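Local coordinates for major capsid protein (Paramecium bursaria Chlorella virus 1, PDB 5TIP) that self-assembles as trimers into the large icosahedral capsid of the virus, building most of its shell, at residues D64-I69 with V203-I208; V95-G100 with L150-N155; I165-H170 with L423-G428. All coordinates share one frame; numbering follows the deposited sequence.

Overall arrangement
Two of the three contacts lie within the N-terminal jelly roll of this double jelly-roll capsid protein, and the third joins it to the C-terminal one. Interaction 1 pairs strands 65-76 and 200-210. Interaction 2, nested along the chain inside the loop that interaction 1 closes, packs strand 92-99 of the facing sheet against residues 150-155; the two centres lie about 11 Å apart. Interaction 3 joins 165-170 to 423-428, its centre about 17 Å from that of interaction 1 and about 15 Å from that of interaction 2. Probable hydrogen bonds between Ile-69 O and Leu-150 N and between Asp-64 O and Ile-165 N make strand pairing, core and interface continuous.

Interaction 1: residues D64-I69 with V203-I208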
loop_
_atom_site.group_PDB
_atom_site.type_symbol
_atom_site.label_atom_id
_atom_site.label_comp_id
_atom_site.label_asym_id
_atom_site.label_seq_id
_atom_site.Cartn_x
_atom_site.Cartn_y
_atom_site.Cartn_z
ATOM N N ASP A 64 13.162 -16.749 -25.381
ATOM C CA ASP A 64 14.559 -16.487 -25.058
ATOM C C ASP A 64 14.799 -16.389 -23.557
ATOM O O ASP A 64 15.806 -16.902 -23.059
ATOM C CB ASP A 64 15.020 -15.210 -25.760
ATOM C CG ASP A 64 14.818 -15.273 -27.263
ATOM O OD1 ASP A 64 15.055 -16.350 -27.849
ATOM O OD2 ASP A 64 14.409 -14.253 -27.858
ATOM N N LEU A 65 13.899 -15.736 -22.827
ATOM C CA LEU A 65 13.985 -15.640 -21.379
ATOM C C LEU A 65 12.678 -16.131 -20.775
ATOM O O LEU A 65 11.655 -16.222 -21.457
ATOM C CB LEU A 65 14.257 -14.200 -20.918
ATOM C CG LEU A 65 15.134 -13.311 -21.804
ATOM C CD1 LEU A 65 15.088 -11.881 -21.312
ATOM C CD2 LEU A 65 16.566 -13.811 -21.838
ATOM N N ILE A 66 12.716 -16.446 -19.483
ATOM C CA ILE A 66 11.516 -16.796 -18.731
ATOM C C ILE A 66 11.475 -15.955 -17.464
ATOM O O ILE A 66 12.515 -15.667 -16.860
ATOM C CB ILE A 66 11.445 -18.301 -18.390
ATOM C CG1 ILE A 66 12.653 -18.741 -17.566
ATOM C CG2 ILE A 66 11.337 -19.125 -19.657
ATOM C CD1 ILE A 66 12.599 -20.198 -17.161
ATOM N N THR A 67 10.269 -15.550 -17.072
ATOM C CA THR A 67 10.078 -14.722 -15.889
ATOM C C THR A 67 9.086 -15.377 -14.937
ATOM O O THR A 67 9.467 -16.217 -14.116
ATOM C CB THR A 67 9.600 -13.321 -16.282
ATOM O OG1 THR A 67 8.399 -13.422 -17.057
ATOM C CG2 THR A 67 10.662 -12.602 -17.099
ATOM N N ASP A 68 7.815 -15.000 -15.037
ATOM C CA ASP A 68 6.808 -15.499 -14.111
ATOM C C ASP A 68 6.474 -16.956 -14.402
ATOM O O ASP A 68 6.435 -17.383 -15.559
ATOM C CB ASP A 68 5.544 -14.647 -14.202
ATOM C CG ASP A 68 5.810 -13.181 -13.936
ATOM O OD1 ASP A 68 6.560 -12.873 -12.987
ATOM O OD2 ASP A 68 5.275 -12.335 -14.683
ATOM N N ILE A 69 6.241 -17.724 -13.340
ATOM C CA ILE A 69 5.776 -19.102 -13.434
ATOM C C ILE A 69 4.617 -19.276 -12.463
ATOM O O ILE A 69 4.751 -18.972 -11.273
ATOM C CB ILE A 69 6.895 -20.117 -13.126
ATOM C CG1 ILE A 69 8.031 -19.995 -14.142
ATOM C CG2 ILE A 69 6.340 -21.532 -13.114
ATOM C CD1 ILE A 69 9.109 -21.046 -13.985
ATOM N N VAL A 203 1.039 -26.128 -15.370
ATOM C CA VAL A 203 2.153 -25.219 -15.128
ATOM C C VAL A 203 2.254 -24.275 -16.314
ATOM O O VAL A 203 2.265 -24.719 -17.468
ATOM C CB VAL A 203 3.474 -25.982 -14.917
ATOM C CG1 VAL A 203 4.608 -25.011 -14.634
ATOM C CG2 VAL A 203 3.329 -26.987 -13.785
ATOM N N TRP A 204 2.322 -22.977 -16.031
ATOM C CA TRP A 204 2.400 -21.952 -17.061
ATOM C C TRP A 204 3.635 -21.097 -16.825
ATOM O O TRP A 204 3.880 -20.652 -15.699
ATOM C CB TRP A 204 1.136 -21.090 -17.066
ATOM C CG TRP A 204 -0.088 -21.855 -17.463
ATOM C CD1 TRP A 204 -0.816 -22.704 -16.678
ATOM C CD2 TRP A 204 -0.724 -21.853 -18.746
ATOM N NE1 TRP A 204 -1.865 -23.225 -17.392
ATOM C CE2 TRP A 204 -1.832 -22.717 -18.664
ATOM C CE3 TRP A 204 -0.464 -21.201 -19.955
ATOM C CZ2 TRP A 204 -2.679 -22.948 -19.744
ATOM C CZ3 TRP A 204 -1.305 -21.431 -21.025
ATOM C CH2 TRP A 204 -2.399 -22.297 -20.913
ATOM N N VAL A 205 4.411 -20.875 -17.884
ATOM C CA VAL A 205 5.657 -20.121 -17.818
ATOM C C VAL A 205 5.551 -18.931 -18.763
ATOM O O VAL A 205 5.118 -19.081 -19.911
ATOM C CB VAL A 205 6.870 -21.001 -18.172
ATOM C CG1 VAL A 205 8.144 -20.174 -18.196
ATOM C CG2 VAL A 205 6.998 -22.142 -17.179
ATOM N N ASP A 206 5.942 -17.755 -18.278
ATOM C CA ASP A 206 5.937 -16.538 -19.081
ATOM C C ASP A 206 7.275 -16.399 -19.799
ATOM O O ASP A 206 8.322 -16.298 -19.153
ATOM C CB ASP A 206 5.668 -15.314 -18.207
ATOM C CG ASP A 206 4.212 -15.196 -17.800
ATOM O OD1 ASP A 206 3.694 -16.131 -17.154
ATOM O OD2 ASP A 206 3.588 -14.162 -18.120
ATOM N N TYR A 207 7.235 -16.393 -21.126
ATOM C CA TYR A 207 8.432 -16.299 -21.946
ATOM C C TYR A 207 8.616 -14.881 -22.469
ATOM O O TYR A 207 7.648 -14.163 -22.729
ATOM C CB TYR A 207 8.371 -17.272 -23.126
ATOM C CG TYR A 207 8.466 -18.729 -22.736
ATOM C CD1 TYR A 207 7.347 -19.425 -22.299
ATOM C CD2 TYR A 207 9.673 -19.411 -22.808
ATOM C CE1 TYR A 207 7.428 -20.758 -21.943
ATOM C CE2 TYR A 207 9.764 -20.745 -22.454
ATOM C CZ TYR A 207 8.638 -21.413 -22.022
ATOM O OH TYR A 207 8.720 -22.740 -21.667
ATOM N N ILE A 208 9.876 -14.484 -22.619
ATOM C CA ILE A 208 10.243 -13.198 -23.197
ATOM C C ILE A 208 10.852 -13.451 -24.568
ATOM O O ILE A 208 11.811 -14.222 -24.695
ATOM C CB ILE A 208 11.223 -12.425 -22.297
ATOM C CG1 ILE A 208 10.666 -12.289 -20.878
ATOM C CG2 ILE A 208 11.523 -11.060 -22.894
ATOM C CD1 ILE A 208 9.421 -11.438 -20.791
HETATM O O HOH W 1 4.415 -12.137 -17.067
#
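Ile-208 packs its branched side chain against Leu-65 and Thr-67 and buries more area than any other residue of this strand pair. Its CB lies 3.8 Å from Leu-65 CB, where the two side chains cross obliquely. CG1, beside the backbone N (chi1 -54°), meets Thr-67 CG2 at 3.8 Å, while CG2 faces Leu-65 CD1. Phe-26 of the third subunit packs on both Leu-65 and Ile-208. The carbonyl of Ile-208 is gripped twice, by Asp-64 N at 2.9 Å and by Leu-65 N at 3.2 Å, the second bond lying on a lone pair; two residues facing one make a classic beta bulge.

The strands belong to the N-terminal jelly roll, in an antiparallel sheet where strand 200-210 also pairs with 36-42. A second bulge shifts the register between Ile-66 and Ile-69, and Asp-206 sits opposite it: its O accepts from Thr-67 N at 2.9 Å, and its N donates to Asp-68 O at 2.8 Å. The carboxylates of Asp-68 and Asp-206 approach to 4.2 Å between their OD2 atoms, a repulsion that could favour a proton on one of them. A water modelled between the two OD2 atoms is too close to both for the bridge to be more than doubtful. Gln-340 of the second subunit packs on both aspartates.

Ile-69 lies side by side with Val-205, CG1 to CG2 at 3.9 Å, both pointing the same way. The other Val-205 methyl, CG1, touches Ile-66 CG2 and sits over the rim of one face of the Tyr-207 ring, whose OH bonds to Ser-60 O and Gln-43.

Interaction 2: residues V95-G100 with L150-N155; sequences VELEIG and LIFFFN
Leu-97 projects from strand 92-99 into a hollow walled by three phenylalanines, a compact example of one branched side chain packing against several rings. Its CB sits over the centre of the Phe-152 ring, 4.1 Å from the centroid and 8° off the normal, a CH-pi contact. CG is anti to the backbone N (chi1 174°); from it CD2 reaches Phe-153 CE1 at 3.7 Å and, in the plane of the Phe-154 ring, meets the edge at CE1, 3.6 Å away. The last two rings also nest together, Phe-154 CD1 lying over the centre of the Phe-153 face.

Val-95 is the second bump. It meets Phe-152 tip to tip, CG2 standing 3.8 Å from CE2, and its carbonyl O lies in the ring plane 3.5 Å from CZ. Leu-150 closes this side, its CD2 4.1 Å from Val-95 CG1. The bend bearing the rings is held by Phe-152 N, which donates to Asn-155 OD1 at 2.9 Å.

Beyond the contact Phe-154 touches Ile-66 and Ile-69 of the facing sheet, so the cluster fills the apolar interior between two antiparallel sheets, the core of a jelly-roll sandwich.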
loop_
_atom_site.group_PDB
_atom_site.type_symbol
_atom_site.label_atom_id
_atom_site.label_comp_id
_atom_site.label_asym_id
_atom_site.label_seq_id
_atom_site.Cartn_x
_atom_site.Cartn_y
_atom_site.Cartn_z
ATOM N N VAL A 95 8.789 -27.136 -4.058
ATOM C CA VAL A 95 9.122 -26.955 -5.465
ATOM C C VAL A 95 10.617 -26.682 -5.567
ATOM O O VAL A 95 11.159 -25.859 -4.822
ATOM C CB VAL A 95 8.301 -25.819 -6.110
ATOM C CG1 VAL A 95 8.342 -24.563 -5.253
ATOM C CG2 VAL A 95 8.789 -25.535 -7.523
ATOM N N GLU A 96 11.287 -27.398 -6.467
ATOM C CA GLU A 96 12.734 -27.341 -6.623
ATOM C C GLU A 96 13.083 -26.842 -8.017
ATOM O O GLU A 96 12.537 -27.334 -9.010
ATOM C CB GLU A 96 13.355 -28.720 -6.386
ATOM C CG GLU A 96 14.864 -28.765 -6.520
ATOM C CD GLU A 96 15.406 -30.172 -6.384
ATOM O OE1 GLU A 96 14.593 -31.112 -6.263
ATOM O OE2 GLU A 96 16.642 -30.342 -6.403
ATOM N N LEU A 97 13.985 -25.867 -8.088
ATOM C CA LEU A 97 14.473 -25.332 -9.352
ATOM C C LEU A 97 15.822 -25.959 -9.679
ATOM O O LEU A 97 16.727 -25.969 -8.839
ATOM C CB LEU A 97 14.596 -23.809 -9.290
ATOM C CG LEU A 97 15.234 -23.160 -10.520
ATOM C CD1 LEU A 97 14.325 -23.308 -11.730
ATOM C CD2 LEU A 97 15.557 -21.700 -10.257
ATOM N N GLU A 98 15.955 -26.479 -10.899
ATOM C CA GLU A 98 17.148 -27.203 -11.322
ATOM C C GLU A 98 17.604 -26.712 -12.687
ATOM O O GLU A 98 16.795 -26.611 -13.614
ATOM C CB GLU A 98 16.872 -28.710 -11.373
ATOM C CG GLU A 98 18.046 -29.548 -11.835
ATOM C CD GLU A 98 17.681 -31.011 -12.007
ATOM O OE1 GLU A 98 17.522 -31.712 -10.986
ATOM O OE2 GLU A 98 17.544 -31.455 -13.167
ATOM N N ILE A 99 18.897 -26.415 -12.809
ATOM C CA ILE A 99 19.515 -26.021 -14.073
ATOM C C ILE A 99 20.670 -26.972 -14.352
ATOM O O ILE A 99 21.634 -27.031 -13.577
ATOM C CB ILE A 99 20.008 -24.565 -14.054
ATOM C CG1 ILE A 99 18.840 -23.596 -13.861
ATOM C CG2 ILE A 99 20.770 -24.247 -15.332
ATOM C CD1 ILE A 99 19.267 -22.143 -13.792
ATOM N N GLY A 100 20.578 -27.706 -15.457
ATOM C CA GLY A 100 21.644 -28.620 -15.837
ATOM C C GLY A 100 21.902 -29.702 -14.813
ATOM O O GLY A 100 23.056 -30.097 -14.606
ATOM N N LEU A 150 5.109 -18.855 -8.276
ATOM C CA LEU A 150 6.407 -19.189 -7.715
ATOM C C LEU A 150 7.200 -17.916 -7.449
ATOM O O LEU A 150 7.000 -16.887 -8.099
ATOM C CB LEU A 150 7.186 -20.109 -8.656
ATOM C CG LEU A 150 6.555 -21.470 -8.960
ATOM C CD1 LEU A 150 7.516 -22.344 -9.754
ATOM C CD2 LEU A 150 6.115 -22.170 -7.682
ATOM N N ILE A 151 8.104 -17.991 -6.474
ATOM C CA ILE A 151 8.829 -16.804 -6.034
ATOM C C ILE A 151 10.330 -17.061 -6.050
ATOM O O ILE A 151 11.049 -16.664 -5.126
ATOM C CB ILE A 151 8.360 -16.354 -4.637
ATOM C CG1 ILE A 151 8.317 -17.540 -3.671
ATOM C CG2 ILE A 151 6.997 -15.685 -4.729
ATOM C CD1 ILE A 151 7.757 -17.204 -2.306
ATOM N N PHE A 152 10.818 -17.718 -7.100
ATOM C CA PHE A 152 12.253 -17.856 -7.287
ATOM C C PHE A 152 12.833 -16.528 -7.775
ATOM O O PHE A 152 12.115 -15.544 -7.976
ATOM C CB PHE A 152 12.557 -19.004 -8.246
ATOM C CG PHE A 152 12.201 -20.359 -7.699
ATOM C CD1 PHE A 152 12.847 -20.863 -6.582
ATOM C CD2 PHE A 152 11.215 -21.126 -8.298
ATOM C CE1 PHE A 152 12.518 -22.106 -6.076
ATOM C CE2 PHE A 152 10.882 -22.370 -7.796
ATOM C CZ PHE A 152 11.535 -22.861 -6.684
ATOM N N PHE A 153 14.154 -16.495 -7.973
ATOM C CA PHE A 153 14.822 -15.225 -8.252
ATOM C C PHE A 153 14.349 -14.618 -9.567
ATOM O O PHE A 153 14.180 -13.396 -9.667
ATOM C CB PHE A 153 16.343 -15.409 -8.254
ATOM C CG PHE A 153 16.849 -16.334 -9.326
ATOM C CD1 PHE A 153 16.948 -17.695 -9.093
ATOM C CD2 PHE A 153 17.241 -15.839 -10.560
ATOM C CE1 PHE A 153 17.418 -18.545 -10.075
ATOM C CE2 PHE A 153 17.710 -16.685 -11.545
ATOM C CZ PHE A 153 17.799 -18.040 -11.303
ATOM N N PHE A 154 14.116 -15.446 -10.584
ATOM C CA PHE A 154 13.673 -14.930 -11.871
ATOM C C PHE A 154 12.164 -14.733 -11.938
ATOM O O PHE A 154 11.662 -14.276 -12.971
ATOM C CB PHE A 154 14.129 -15.852 -13.008
ATOM C CG PHE A 154 13.521 -17.224 -12.969
ATOM C CD1 PHE A 154 14.054 -18.212 -12.158
ATOM C CD2 PHE A 154 12.431 -17.534 -13.764
ATOM C CE1 PHE A 154 13.497 -19.476 -12.130
ATOM C CE2 PHE A 154 11.872 -18.797 -13.740
ATOM C CZ PHE A 154 12.406 -19.769 -12.923
ATOM N N ASN A 155 11.435 -15.063 -10.874
ATOM C CA ASN A 155 9.998 -14.834 -10.833
ATOM C C ASN A 155 9.621 -13.499 -10.209
ATOM O O ASN A 155 8.482 -13.052 -10.383
ATOM C CB ASN A 155 9.300 -15.943 -10.041
ATOM C CG ASN A 155 9.579 -17.321 -10.595
ATOM O OD1 ASN A 155 9.899 -18.244 -9.848
ATOM N ND2 ASN A 155 9.453 -17.472 -11.908
#

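Interaction 3: residues I165-H170 with L423-G428; sequences IALQYH and LRIMSG
Ala-166 and Leu-167 meet Ile-425 where the two jelly rolls of the subunit adjoin, showing how a loop and the end of a beta hairpin can build a domain interface. Leu-167 to His-170 form a type I beta turn in the loop before strand 172-178 of the N-terminal jelly roll. Opposite it, Ser-427 and Gly-428, both with positive phi as in a type I' turn, link the hairpin strands 412-426 and 429-432 of the C-terminal one.

The apolar part centres on one methyl. Ile-425 CG2, anti to the backbone N, packs 3.7 Å from Ala-166 CB and equally near Leu-167 CD2; the leucine and isoleucine side chains cross at about a right angle. The same methyl comes within 3.2 Å of Ala-166 O, so the packing is tight here.

Hydrogen bonding involves the backbones. Tyr-169 N donates to Gly-428 O at 2.9 Å, in the carbonyl plane and on a lone pair, with an N-H...O angle of 152°. A water bridges the glycine's N to Ala-166: it accepts from Gly-428 N at 2.8 Å and donates to Ala-166 O at 3.1 Å. Weaker CA-H...O contacts add to these, Gly-428 CA lying 3.3 Å from Ala-166 O while Leu-167 CA approaches Gly-428 O.

Just before Ile-425 on the strand, Arg-424 forms a salt bridge with Glu-224 and a hydrogen bond with Tyr-16 of the second subunit, which places this interface near a trimer contact.

Aromatic contacts are made by the ring of Tyr-169. Gln-168 CG lies over the centre of one face, 3.5 Å above the plane, and at the edge Ser-427 O lies in the ring plane, 3.4 Å from Tyr-169 CD2.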
loop_
_atom_site.group_PDB
_atom_site.type_symbol
_atom_site.label_atom_id
_atom_site.label_comp_id
_atom_site.label_asym_id
_atom_site.label_seq_id
_atom_site.Cartn_x
_atom_site.Cartn_y
_atom_site.Cartn_z
ATOM N N ILE A 165 17.927 -18.950 -23.801
ATOM C CA ILE A 165 18.710 -18.898 -25.027
ATOM C C ILE A 165 20.200 -19.015 -24.738
ATOM O O ILE A 165 20.970 -19.436 -25.608
ATOM C CB ILE A 165 18.389 -17.611 -25.811
ATOM C CG1 ILE A 165 19.102 -17.620 -27.164
ATOM C CG2 ILE A 165 18.760 -16.379 -24.997
ATOM C CD1 ILE A 165 19.060 -16.310 -27.882
ATOM N N ALA A 166 20.626 -18.674 -23.526
ATOM C CA ALA A 166 22.020 -18.795 -23.126
ATOM C C ALA A 166 22.317 -20.118 -22.428
ATOM O O ALA A 166 23.422 -20.294 -21.907
ATOM C CB ALA A 166 22.406 -17.628 -22.216
ATOM N N LEU A 167 21.363 -21.045 -22.409
ATOM C CA LEU A 167 21.497 -22.330 -21.727
ATOM C C LEU A 167 21.175 -23.480 -22.675
ATOM O O LEU A 167 20.411 -24.389 -22.342
ATOM C CB LEU A 167 20.585 -22.386 -20.504
ATOM C CG LEU A 167 20.853 -21.439 -19.333
ATOM C CD1 LEU A 167 19.712 -21.523 -18.334
ATOM C CD2 LEU A 167 22.171 -21.771 -18.662
ATOM N N GLN A 168 21.756 -23.465 -23.879
ATOM C CA GLN A 168 21.383 -24.464 -24.877
ATOM C C GLN A 168 21.826 -25.874 -24.505
ATOM O O GLN A 168 21.297 -26.840 -25.066
ATOM C CB GLN A 168 21.951 -24.104 -26.252
ATOM C CG GLN A 168 23.465 -24.165 -26.363
ATOM C CD GLN A 168 23.937 -24.062 -27.803
ATOM O OE1 GLN A 168 23.197 -24.381 -28.733
ATOM N NE2 GLN A 168 25.170 -23.608 -27.994
ATOM N N TYR A 169 22.778 -26.024 -23.583
ATOM C CA TYR A 169 23.250 -27.338 -23.168
ATOM C C TYR A 169 22.812 -27.723 -21.764
ATOM O O TYR A 169 23.207 -28.787 -21.278
ATOM C CB TYR A 169 24.779 -27.422 -23.269
ATOM C CG TYR A 169 25.321 -27.086 -24.637
ATOM C CD1 TYR A 169 24.951 -27.831 -25.748
ATOM C CD2 TYR A 169 26.219 -26.045 -24.816
ATOM C CE1 TYR A 169 25.445 -27.536 -27.002
ATOM C CE2 TYR A 169 26.721 -25.744 -26.066
ATOM C CZ TYR A 169 26.330 -26.493 -27.156
ATOM O OH TYR A 169 26.826 -26.197 -28.403
ATOM N N HIS A 170 22.013 -26.896 -21.098
ATOM C CA HIS A 170 21.521 -27.197 -19.763
ATOM C C HIS A 170 20.003 -27.150 -19.752
ATOM O O HIS A 170 19.393 -26.232 -20.310
ATOM C CB HIS A 170 22.082 -26.225 -18.719
ATOM C CG HIS A 170 23.376 -26.672 -18.115
ATOM N ND1 HIS A 170 23.975 -26.013 -17.063
ATOM C CD2 HIS A 170 24.182 -27.719 -18.410
ATOM C CE1 HIS A 170 25.094 -26.633 -16.738
ATOM N NE2 HIS A 170 25.245 -27.671 -17.542
ATOM N N LEU A 423 24.960 -16.614 -10.202
ATOM C CA LEU A 423 24.698 -17.586 -11.256
ATOM C C LEU A 423 25.430 -17.134 -12.514
ATOM O O LEU A 423 25.043 -16.145 -13.145
ATOM C CB LEU A 423 23.197 -17.722 -11.505
ATOM C CG LEU A 423 22.758 -18.624 -12.662
ATOM C CD1 LEU A 423 23.141 -20.069 -12.393
ATOM C CD2 LEU A 423 21.261 -18.500 -12.900
ATOM N N ARG A 424 26.487 -17.854 -12.875
ATOM C CA ARG A 424 27.264 -17.563 -14.070
ATOM C C ARG A 424 26.761 -18.431 -15.214
ATOM O O ARG A 424 26.568 -19.639 -15.043
ATOM C CB ARG A 424 28.755 -17.814 -13.844
ATOM C CG ARG A 424 29.385 -16.973 -12.754
ATOM C CD ARG A 424 30.896 -16.971 -12.897
ATOM N NE ARG A 424 31.552 -16.239 -11.819
ATOM C CZ ARG A 424 32.166 -16.820 -10.795
ATOM N NH1 ARG A 424 32.211 -18.143 -10.714
ATOM N NH2 ARG A 424 32.739 -16.080 -9.855
ATOM N N ILE A 425 26.551 -17.815 -16.372
ATOM C CA ILE A 425 26.044 -18.505 -17.551
ATOM C C ILE A 425 26.991 -18.221 -18.706
ATOM O O ILE A 425 27.171 -17.061 -19.094
ATOM C CB ILE A 425 24.609 -18.073 -17.896
ATOM C CG1 ILE A 425 23.662 -18.457 -16.757
ATOM C CG2 ILE A 425 24.165 -18.700 -19.201
ATOM C CD1 ILE A 425 22.239 -18.025 -16.966
ATOM N N MET A 426 27.589 -19.275 -19.253
ATOM C CA MET A 426 28.565 -19.135 -20.323
ATOM C C MET A 426 28.662 -20.457 -21.067
ATOM O O MET A 426 28.547 -21.529 -20.468
ATOM C CB MET A 426 29.938 -18.719 -19.778
ATOM C CG MET A 426 30.969 -18.395 -20.849
ATOM S SD MET A 426 32.620 -18.084 -20.190
ATOM C CE MET A 426 33.157 -19.753 -19.821
ATOM N N SER A 427 28.873 -20.363 -22.382
ATOM C CA SER A 427 29.050 -21.531 -23.247
ATOM C C SER A 427 27.855 -22.478 -23.163
ATOM O O SER A 427 28.004 -23.701 -23.199
ATOM C CB SER A 427 30.351 -22.268 -22.921
ATOM O OG SER A 427 31.477 -21.445 -23.169
ATOM N N GLY A 428 26.658 -21.908 -23.042
ATOM C CA GLY A 428 25.439 -22.690 -23.025
ATOM C C GLY A 428 25.154 -23.428 -21.737
ATOM O O GLY A 428 24.266 -24.288 -21.720
HETATM O O HOH W 2 26.102 -19.211 -23.048
#